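PDB 1JGC: bacterioferritin from Rhodobacter capsulatus, which probably stores iron, oxidising Fe(2+) with dioxygen at a ferroxidase centre and laying it down as a mineral inside a haem-containing 24-subunit shell. Local coordinates for residues Trp35-Met40 against Glu81-Leu87; Met1-Ala5 against Leu63-Gly67; Ala97-Arg102 against Leu123-Glu128. All coordinates share one frame; numbering follows the deposited sequence.

Contact 1: residues Trp35-Met40 against Glu81-Leu87; sequences WGLAKM and EGPRETL
Met40 reaches from the first turn of helix 38-64 to the first turn of helix 83-111, and its methyl group lands among Pro83, Thr86 and Leu87. From CB the chain runs outward with CG anti to the backbone N (chi1 174°) and stays extended through chi2, carrying SD and CE to Pro83 and Leu87. Met40 SD passes the proline ring, 4.4 Å from Pro83 CB. A bend at the last torsion turns Met40 CE onto the end of Leu87, 3.7 Å from Leu87 CD2, and beside the carbonyl oxygen of Pro83. The same Pro83 O accepts a hydrogen bond from Thr86 OG1 (2.7 Å), which helps fix the threonine's rotation. Leu37 CD1 meets Pro83 CG at 3.6 Å, the two side chains crossing at about a right angle. The Trp35 indole lies with Pro83 CD over one face and Thr86 CG2 at its edge, while Trp35 CH2 comes to 3.5 Å from Gly82 CA. Arg143 of a second subunit adds a cation-pi contact. Trp35 and Leu37, flanking Gly36 and its Schellman motif after helix 5-34, pack on Pro83 and its N-cap residue Gly82, where helices 38-64 and 83-111 begin at one end of the ferritin four-helix bundle.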
loop_
_atom_site.group_PDB
_atom_site.type_symbol
_atom_site.label_atom_id
_atom_site.label_comp_id
_atom_site.label_asym_id
_atom_site.label_seq_id
_atom_site.Cartn_x
_atom_site.Cartn_y
_atom_site.Cartn_z
ATOM N N TRP A 35 28.586 -27.236 -27.710
ATOM C CA TRP A 35 29.363 -28.233 -26.975
ATOM C C TRP A 35 28.713 -28.515 -25.630
ATOM O O TRP A 35 29.078 -29.465 -24.935
ATOM C CB TRP A 35 30.807 -27.765 -26.743
ATOM C CG TRP A 35 31.644 -27.709 -27.991
ATOM C CD1 TRP A 35 31.480 -28.462 -29.121
ATOM C CD2 TRP A 35 32.767 -26.848 -28.246
ATOM N NE1 TRP A 35 32.421 -28.119 -30.061
ATOM C CE2 TRP A 35 33.224 -27.133 -29.551
ATOM C CE3 TRP A 35 33.428 -25.863 -27.499
ATOM C CZ2 TRP A 35 34.309 -26.468 -30.125
ATOM C CZ3 TRP A 35 34.511 -25.199 -28.073
ATOM C CH2 TRP A 35 34.937 -25.508 -29.372
ATOM N N GLY A 36 27.747 -27.682 -25.261
ATOM C CA GLY A 36 27.064 -27.863 -23.998
ATOM C C GLY A 36 27.747 -27.135 -22.861
ATOM O O GLY A 36 27.439 -27.365 -21.693
ATOM N N LEU A 37 28.681 -26.254 -23.194
ATOM C CA LEU A 37 29.400 -25.487 -22.181
ATOM C C LEU A 37 28.773 -24.095 -22.083
ATOM O O LEU A 37 29.421 -23.086 -22.352
ATOM C CB LEU A 37 30.878 -25.381 -22.566
ATOM C CG LEU A 37 31.554 -26.721 -22.890
ATOM C CD1 LEU A 37 33.028 -26.499 -23.189
ATOM C CD2 LEU A 37 31.399 -27.671 -21.718
ATOM N N ALA A 38 27.507 -24.053 -21.682
ATOM C CA ALA A 38 26.754 -22.809 -21.580
ATOM C C ALA A 38 27.418 -21.681 -20.797
ATOM O O ALA A 38 27.379 -20.526 -21.218
ATOM C CB ALA A 38 25.382 -23.093 -21.004
ATOM N N LYS A 39 28.031 -22.002 -19.667
ATOM C CA LYS A 39 28.653 -20.971 -18.847
ATOM C C LYS A 39 29.860 -20.354 -19.523
ATOM O O LYS A 39 30.134 -19.165 -19.367
ATOM C CB LYS A 39 29.017 -21.548 -17.486
ATOM C CG LYS A 39 27.812 -22.180 -16.838
ATOM C CD LYS A 39 28.092 -22.696 -15.466
ATOM C CE LYS A 39 26.804 -23.206 -14.841
ATOM N NZ LYS A 39 27.078 -23.728 -13.478
ATOM N N MET A 40 30.582 -21.164 -20.284
ATOM C CA MET A 40 31.730 -20.662 -21.008
ATOM C C MET A 40 31.180 -19.808 -22.163
ATOM O O MET A 40 31.714 -18.751 -22.494
ATOM C CB MET A 40 32.539 -21.843 -21.528
ATOM C CG MET A 40 33.688 -21.503 -22.427
ATOM S SD MET A 40 34.725 -22.963 -22.737
ATOM C CE MET A 40 36.348 -22.166 -22.773
ATOM N N GLU A 81 39.111 -25.284 -31.966
ATOM C CA GLU A 81 38.258 -26.424 -32.270
ATOM C C GLU A 81 37.876 -27.158 -31.001
ATOM O O GLU A 81 37.284 -28.239 -31.055
ATOM C CB GLU A 81 38.943 -27.385 -33.245
ATOM C CG GLU A 81 39.111 -26.804 -34.642
ATOM C CD GLU A 81 39.478 -27.848 -35.694
ATOM O OE1 GLU A 81 40.504 -28.551 -35.510
ATOM O OE2 GLU A 81 38.739 -27.955 -36.707
ATOM N N GLY A 82 38.216 -26.559 -29.863
ATOM C CA GLY A 82 37.897 -27.150 -28.577
ATOM C C GLY A 82 37.919 -26.131 -27.454
ATOM O O GLY A 82 38.376 -24.999 -27.643
ATOM N N PRO A 83 37.431 -26.498 -26.263
ATOM C CA PRO A 83 37.414 -25.574 -25.122
ATOM C C PRO A 83 38.726 -24.819 -24.905
ATOM O O PRO A 83 38.759 -23.596 -24.966
ATOM C CB PRO A 83 37.078 -26.485 -23.942
ATOM C CG PRO A 83 36.195 -27.533 -24.571
ATOM C CD PRO A 83 36.872 -27.815 -25.897
ATOM N N ARG A 84 39.810 -25.545 -24.660
ATOM C CA ARG A 84 41.092 -24.896 -24.405
ATOM C C ARG A 84 41.621 -24.075 -25.577
ATOM O O ARG A 84 42.172 -22.999 -25.370
ATOM C CB ARG A 84 42.144 -25.925 -23.987
ATOM C CG ARG A 84 43.394 -25.303 -23.395
ATOM C CD ARG A 84 44.318 -26.375 -22.852
ATOM N NE ARG A 84 45.366 -25.825 -21.998
ATOM C CZ ARG A 84 46.339 -25.032 -22.430
ATOM N NH1 ARG A 84 46.393 -24.701 -23.714
ATOM N NH2 ARG A 84 47.252 -24.576 -21.578
ATOM N N GLU A 85 41.452 -24.567 -26.801
ATOM C CA GLU A 85 41.939 -23.837 -27.970
ATOM C C GLU A 85 41.283 -22.465 -28.118
ATOM O O GLU A 85 41.951 -21.498 -28.514
ATOM C CB GLU A 85 41.701 -24.622 -29.269
ATOM C CG GLU A 85 42.581 -25.828 -29.466
ATOM C CD GLU A 85 42.298 -26.923 -28.435
ATOM O OE1 GLU A 85 41.106 -27.320 -28.279
ATOM O OE2 GLU A 85 43.275 -27.392 -27.781
ATOM N N THR A 86 39.982 -22.379 -27.828
ATOM C CA THR A 86 39.280 -21.101 -27.959
ATOM C C THR A 86 39.864 -20.084 -26.980
ATOM O O THR A 86 39.975 -18.895 -27.296
ATOM C CB THR A 86 37.735 -21.246 -27.738
ATOM O OG1 THR A 86 37.472 -21.789 -26.443
ATOM C CG2 THR A 86 37.130 -22.164 -28.786
ATOM N N LEU A 87 40.251 -20.554 -25.796
ATOM C CA LEU A 87 40.853 -19.665 -24.812
ATOM C C LEU A 87 42.182 -19.195 -25.385
ATOM O O LEU A 87 42.531 -18.020 -25.286
ATOM C CB LEU A 87 41.092 -20.397 -23.484
ATOM C CG LEU A 87 39.851 -20.828 -22.707
ATOM C CD1 LEU A 87 40.264 -21.549 -21.446
ATOM C CD2 LEU A 87 39.023 -19.606 -22.370
#

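Contact 2: residues Met1-Ala5 against Leu63-Gly67; sequences MKGDA and LFLEG
The terminal amino group of Met1 sits over the C-terminal end of helix 38-64, where two oxygens grip it. Glu66 OE2 forms a salt bridge with Met1 N at 2.8 Å, using the lone pair turned away from OE1. The carbonyl of Phe64 points almost straight at the same nitrogen (C=O...N 172°), with Phe64 O 3.3 Å from Met1 N. Glu135 of a neighbouring subunit provides a further acceptor, so the chain start is held in a subunit interface. A chi1 of -167° swings Met1 CG away from its own nitrogen, and the side chain passes obliquely by the Phe64 ring: Met1 CB sits 3.7 Å from Phe64 CZ, and SD makes an oblique Met-aromatic contact 5.0 Å from the ring centroid. The tail folds at chi3 and sets Met1 CE against Leu65 CD2, the two side chains pointing the same way. Lys2 crosses Glu66 at about a right angle, its amino group near the carboxylate but not touching it. At Gly3 the backbone comes closest, and Gly3 N donates to Leu65 O at 3.0 Å from a direction tilted out of the carbonyl plane; a CB here would clash with that of Leu65. Asp4, at the N-cap of helix 5-34, makes weak bonds to Lys6 N and Val7 N. Segment 1-5 therefore closes over a Schellman motif, with Glu66 as its C-prime residue, that ends helix 38-64 of the ferritin bundle.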
loop_
_atom_site.group_PDB
_atom_site.type_symbol
_atom_site.label_atom_id
_atom_site.label_comp_id
_atom_site.label_asym_id
_atom_site.label_seq_id
_atom_site.Cartn_x
_atom_site.Cartn_y
_atom_site.Cartn_z
ATOM N N MET A 1 36.154 18.459 -36.681
ATOM C CA MET A 1 37.559 18.848 -36.371
ATOM C C MET A 1 38.472 17.948 -37.193
ATOM O O MET A 1 38.469 16.734 -37.019
ATOM C CB MET A 1 37.826 18.656 -34.877
ATOM C CG MET A 1 39.108 19.296 -34.384
ATOM S SD MET A 1 39.332 19.040 -32.606
ATOM C CE MET A 1 40.332 17.466 -32.637
ATOM N N LYS A 2 39.249 18.530 -38.098
ATOM C CA LYS A 2 40.137 17.719 -38.925
ATOM C C LYS A 2 41.212 17.049 -38.068
ATOM O O LYS A 2 41.894 17.704 -37.279
ATOM C CB LYS A 2 40.800 18.571 -40.009
ATOM C CG LYS A 2 40.915 17.844 -41.350
ATOM C CD LYS A 2 41.540 16.446 -41.188
ATOM C CE LYS A 2 41.399 15.629 -42.474
ATOM N NZ LYS A 2 41.869 16.425 -43.668
ATOM N N GLY A 3 41.360 15.738 -38.221
ATOM C CA GLY A 3 42.343 15.025 -37.433
ATOM C C GLY A 3 43.621 14.672 -38.163
ATOM O O GLY A 3 43.732 14.819 -39.379
ATOM N N ASP A 4 44.603 14.213 -37.403
ATOM C CA ASP A 4 45.884 13.812 -37.963
ATOM C C ASP A 4 45.675 12.552 -38.799
ATOM O O ASP A 4 45.212 11.531 -38.288
ATOM C CB ASP A 4 46.864 13.506 -36.842
ATOM C CG ASP A 4 48.231 13.143 -37.358
ATOM O OD1 ASP A 4 49.040 14.078 -37.567
ATOM O OD2 ASP A 4 48.491 11.930 -37.567
ATOM N N ALA A 5 46.019 12.618 -40.079
ATOM C CA ALA A 5 45.853 11.480 -40.972
ATOM C C ALA A 5 46.326 10.150 -40.388
ATOM O O ALA A 5 45.642 9.136 -40.534
ATOM C CB ALA A 5 46.569 11.737 -42.306
ATOM N N LEU A 63 34.787 9.555 -37.278
ATOM C CA LEU A 63 33.939 10.507 -37.980
ATOM C C LEU A 63 34.177 11.922 -37.472
ATOM O O LEU A 63 34.224 12.864 -38.248
ATOM C CB LEU A 63 32.468 10.131 -37.820
ATOM C CG LEU A 63 32.007 8.903 -38.604
ATOM C CD1 LEU A 63 30.556 8.603 -38.271
ATOM C CD2 LEU A 63 32.175 9.157 -40.089
ATOM N N PHE A 64 34.331 12.068 -36.163
ATOM C CA PHE A 64 34.574 13.380 -35.591
ATOM C C PHE A 64 35.862 13.987 -36.148
ATOM O O PHE A 64 35.915 15.184 -36.413
ATOM C CB PHE A 64 34.673 13.283 -34.072
ATOM C CG PHE A 64 35.091 14.559 -33.418
ATOM C CD1 PHE A 64 34.298 15.692 -33.507
ATOM C CD2 PHE A 64 36.293 14.636 -32.723
ATOM C CE1 PHE A 64 34.700 16.889 -32.910
ATOM C CE2 PHE A 64 36.698 15.820 -32.129
ATOM C CZ PHE A 64 35.900 16.951 -32.223
ATOM N N LEU A 65 36.898 13.162 -36.306
ATOM C CA LEU A 65 38.178 13.616 -36.844
ATOM C C LEU A 65 38.084 13.732 -38.352
ATOM O O LEU A 65 39.089 13.896 -39.033
ATOM C CB LEU A 65 39.303 12.644 -36.480
ATOM C CG LEU A 65 39.661 12.542 -34.989
ATOM C CD1 LEU A 65 40.830 11.586 -34.791
ATOM C CD2 LEU A 65 40.001 13.927 -34.445
ATOM N N GLU A 66 36.862 13.634 -38.862
ATOM C CA GLU A 66 36.583 13.744 -40.287
ATOM C C GLU A 66 37.232 12.698 -41.180
ATOM O O GLU A 66 37.516 12.957 -42.349
ATOM C CB GLU A 66 36.927 15.152 -40.768
ATOM C CG GLU A 66 35.971 16.199 -40.200
ATOM C CD GLU A 66 36.421 17.626 -40.424
ATOM O OE1 GLU A 66 36.852 17.956 -41.554
ATOM O OE2 GLU A 66 36.331 18.423 -39.464
ATOM N N GLY A 67 37.451 11.509 -40.628
ATOM C CA GLY A 67 38.024 10.426 -41.405
ATOM C C GLY A 67 36.880 9.539 -41.866
ATOM O O GLY A 67 35.714 9.858 -41.633
#

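Contact 3: residues Ala97-Arg102 against Leu123-Glu128; sequences ALKLYR and LITDEE
The ferroxidase centre of bacterioferritin lies inside a four-helix bundle, and here Tyr101 of helix 83-111 meets Glu127 of helix 114-144, a ligand to both iron sites, which are empty in this crystal. The short segments run antiparallel at 160°, their axes 9.7 Å apart. Glu127 bends at its second side-chain torsion (chi2 64°), which brings Glu127 OE2 to the edge of the Tyr101 ring, 3.2 Å from Tyr101 CE2; the hydroxyl adds a weak hydrogen bond to the same oxygen. Leu123 CB lies over one face of that ring in a CH-pi contact, 4.2 Å from the centroid, and the carbonyl oxygen of Ala97 over the opposite one. Ile124 fills the middle: its CG1 meets Tyr101 CB at 3.6 Å, its CD1 rests on Arg102, and its CG2 faces Leu98 CD2, which also packs on Glu127 CB. On the side facing a neighbouring subunit Arg102 NH2 forms a salt bridge to Glu128 OE2 at 2.9 Å; OE2 lies in the guanidinium plane, whereas NH2 comes from 45° out of the carboxylate plane. The other oxygen of Glu128 pairs with Arg61 of that subunit. Replacing Glu128 with an alanine would probably leave both arginines without their shared carboxylate, weakening a tie within the bundle and another between subunits. The apolar seam thus separates an interface salt bridge from the dinuclear iron site of a ferritin-like bundle.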
loop_
_atom_site.group_PDB
_atom_site.type_symbol
_atom_site.label_atom_id
_atom_site.label_comp_id
_atom_site.label_asym_id
_atom_site.label_seq_id
_atom_site.Cartn_x
_atom_site.Cartn_y
_atom_site.Cartn_z
ATOM N N ALA A 97 46.158 -7.272 -30.352
ATOM C CA ALA A 97 45.450 -6.007 -30.152
ATOM C C ALA A 97 46.227 -5.082 -29.213
ATOM O O ALA A 97 46.393 -3.899 -29.507
ATOM C CB ALA A 97 44.034 -6.258 -29.605
ATOM N N LEU A 98 46.709 -5.606 -28.091
ATOM C CA LEU A 98 47.469 -4.770 -27.162
ATOM C C LEU A 98 48.703 -4.170 -27.844
ATOM O O LEU A 98 49.049 -2.999 -27.645
ATOM C CB LEU A 98 47.900 -5.583 -25.937
ATOM C CG LEU A 98 46.857 -5.744 -24.832
ATOM C CD1 LEU A 98 47.342 -6.781 -23.831
ATOM C CD2 LEU A 98 46.625 -4.412 -24.140
ATOM N N LYS A 99 49.361 -4.988 -28.652
ATOM C CA LYS A 99 50.550 -4.562 -29.371
ATOM C C LYS A 99 50.177 -3.352 -30.212
ATOM O O LYS A 99 50.822 -2.306 -30.143
ATOM C CB LYS A 99 51.036 -5.706 -30.265
ATOM C CG LYS A 99 52.306 -5.430 -31.029
ATOM C CD LYS A 99 52.734 -6.666 -31.822
ATOM C CE LYS A 99 54.047 -6.429 -32.588
ATOM N NZ LYS A 99 53.936 -5.392 -33.670
ATOM N N LEU A 100 49.111 -3.496 -30.990
ATOM C CA LEU A 100 48.646 -2.423 -31.851
ATOM C C LEU A 100 48.227 -1.174 -31.091
ATOM O O LEU A 100 48.528 -0.056 -31.519
ATOM C CB LEU A 100 47.477 -2.905 -32.707
ATOM C CG LEU A 100 46.712 -1.816 -33.469
ATOM C CD1 LEU A 100 47.648 -1.110 -34.428
ATOM C CD2 LEU A 100 45.544 -2.437 -34.221
ATOM N N TYR A 101 47.530 -1.359 -29.970
ATOM C CA TYR A 101 47.056 -0.218 -29.189
ATOM C C TYR A 101 48.173 0.568 -28.524
ATOM O O TYR A 101 48.100 1.791 -28.443
ATOM C CB TYR A 101 46.052 -0.654 -28.118
ATOM C CG TYR A 101 44.801 -1.324 -28.639
ATOM C CD1 TYR A 101 44.335 -1.090 -29.932
ATOM C CD2 TYR A 101 44.061 -2.175 -27.820
ATOM C CE1 TYR A 101 43.161 -1.693 -30.394
ATOM C CE2 TYR A 101 42.886 -2.780 -28.268
ATOM C CZ TYR A 101 42.445 -2.534 -29.551
ATOM O OH TYR A 101 41.278 -3.122 -29.972
ATOM N N ARG A 102 49.197 -0.126 -28.038
ATOM C CA ARG A 102 50.316 0.551 -27.390
ATOM C C ARG A 102 51.073 1.422 -28.397
ATOM O O ARG A 102 51.597 2.497 -28.070
ATOM C CB ARG A 102 51.249 -0.481 -26.768
ATOM C CG ARG A 102 50.595 -1.219 -25.624
ATOM C CD ARG A 102 51.487 -2.254 -24.993
ATOM N NE ARG A 102 50.892 -2.731 -23.750
ATOM C CZ ARG A 102 50.788 -4.013 -23.412
ATOM N NH1 ARG A 102 51.244 -4.954 -24.225
ATOM N NH2 ARG A 102 50.217 -4.360 -22.263
ATOM N N LEU A 123 41.301 1.438 -24.069
ATOM C CA LEU A 123 41.264 0.138 -24.723
ATOM C C LEU A 123 42.348 -0.784 -24.157
ATOM O O LEU A 123 42.099 -1.963 -23.889
ATOM C CB LEU A 123 41.449 0.291 -26.227
ATOM C CG LEU A 123 40.297 0.947 -26.997
ATOM C CD1 LEU A 123 40.713 1.160 -28.454
ATOM C CD2 LEU A 123 39.049 0.068 -26.920
ATOM N N ILE A 124 43.550 -0.249 -23.974
ATOM C CA ILE A 124 44.653 -1.031 -23.424
ATOM C C ILE A 124 44.251 -1.559 -22.056
ATOM O O ILE A 124 44.482 -2.725 -21.751
ATOM C CB ILE A 124 45.947 -0.173 -23.288
ATOM C CG1 ILE A 124 46.537 0.093 -24.678
ATOM C CG2 ILE A 124 46.972 -0.875 -22.391
ATOM C CD1 ILE A 124 47.691 1.064 -24.678
ATOM N N THR A 125 43.640 -0.699 -21.242
ATOM C CA THR A 125 43.203 -1.102 -19.910
ATOM C C THR A 125 42.161 -2.223 -19.968
ATOM O O THR A 125 42.261 -3.189 -19.223
ATOM C CB THR A 125 42.627 0.089 -19.118
ATOM O OG1 THR A 125 43.607 1.130 -19.050
ATOM C CG2 THR A 125 42.280 -0.334 -17.702
ATOM N N ASP A 126 41.172 -2.107 -20.851
ATOM C CA ASP A 126 40.160 -3.155 -20.970
ATOM C C ASP A 126 40.780 -4.468 -21.459
ATOM O O ASP A 126 40.468 -5.541 -20.945
ATOM C CB ASP A 126 39.049 -2.759 -21.950
ATOM C CG ASP A 126 38.236 -1.576 -21.477
ATOM O OD1 ASP A 126 38.136 -1.354 -20.247
ATOM O OD2 ASP A 126 37.675 -0.869 -22.346
ATOM N N GLU A 127 41.650 -4.387 -22.460
ATOM C CA GLU A 127 42.263 -5.593 -22.981
ATOM C C GLU A 127 43.153 -6.284 -21.943
ATOM O O GLU A 127 43.201 -7.511 -21.888
ATOM C CB GLU A 127 43.038 -5.284 -24.267
ATOM C CG GLU A 127 42.422 -5.921 -25.532
ATOM C CD GLU A 127 41.012 -5.401 -25.884
ATOM O OE1 GLU A 127 40.060 -5.565 -25.071
ATOM O OE2 GLU A 127 40.846 -4.830 -26.995
ATOM N N GLU A 128 43.848 -5.519 -21.109
ATOM C CA GLU A 128 44.670 -6.157 -20.097
ATOM C C GLU A 128 43.728 -6.867 -19.125
ATOM O O GLU A 128 44.080 -7.891 -18.531
ATOM C CB GLU A 128 45.571 -5.137 -19.385
ATOM C CG GLU A 128 46.864 -4.864 -20.161
ATOM C CD GLU A 128 47.963 -4.187 -19.340
ATOM O OE1 GLU A 128 48.057 -4.417 -18.114
ATOM O OE2 GLU A 128 48.762 -3.436 -19.934
#

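Contacts 1 and 2 mark the two ends of the long bundle: their centres are about 41 Å apart, on opposite sides of the chain's centre, and both use helix 38-64. Contact 3 lies between, its centre about 24 Å from that of contact 1 and about 22 Å from that of contact 2, and shares helix 83-111 with contact 1. It holds an iron ligand, and its Leu123 side chain is about 12 Å from the haem. Contact 1 stays at a distance, the Leu87 side chain lying about 10 Å from those of Glu94 and His130. In the shell, Met1 and Phe64 of contact 2 pack on Glu128 of a neighbouring subunit, joining another copy of contact 3.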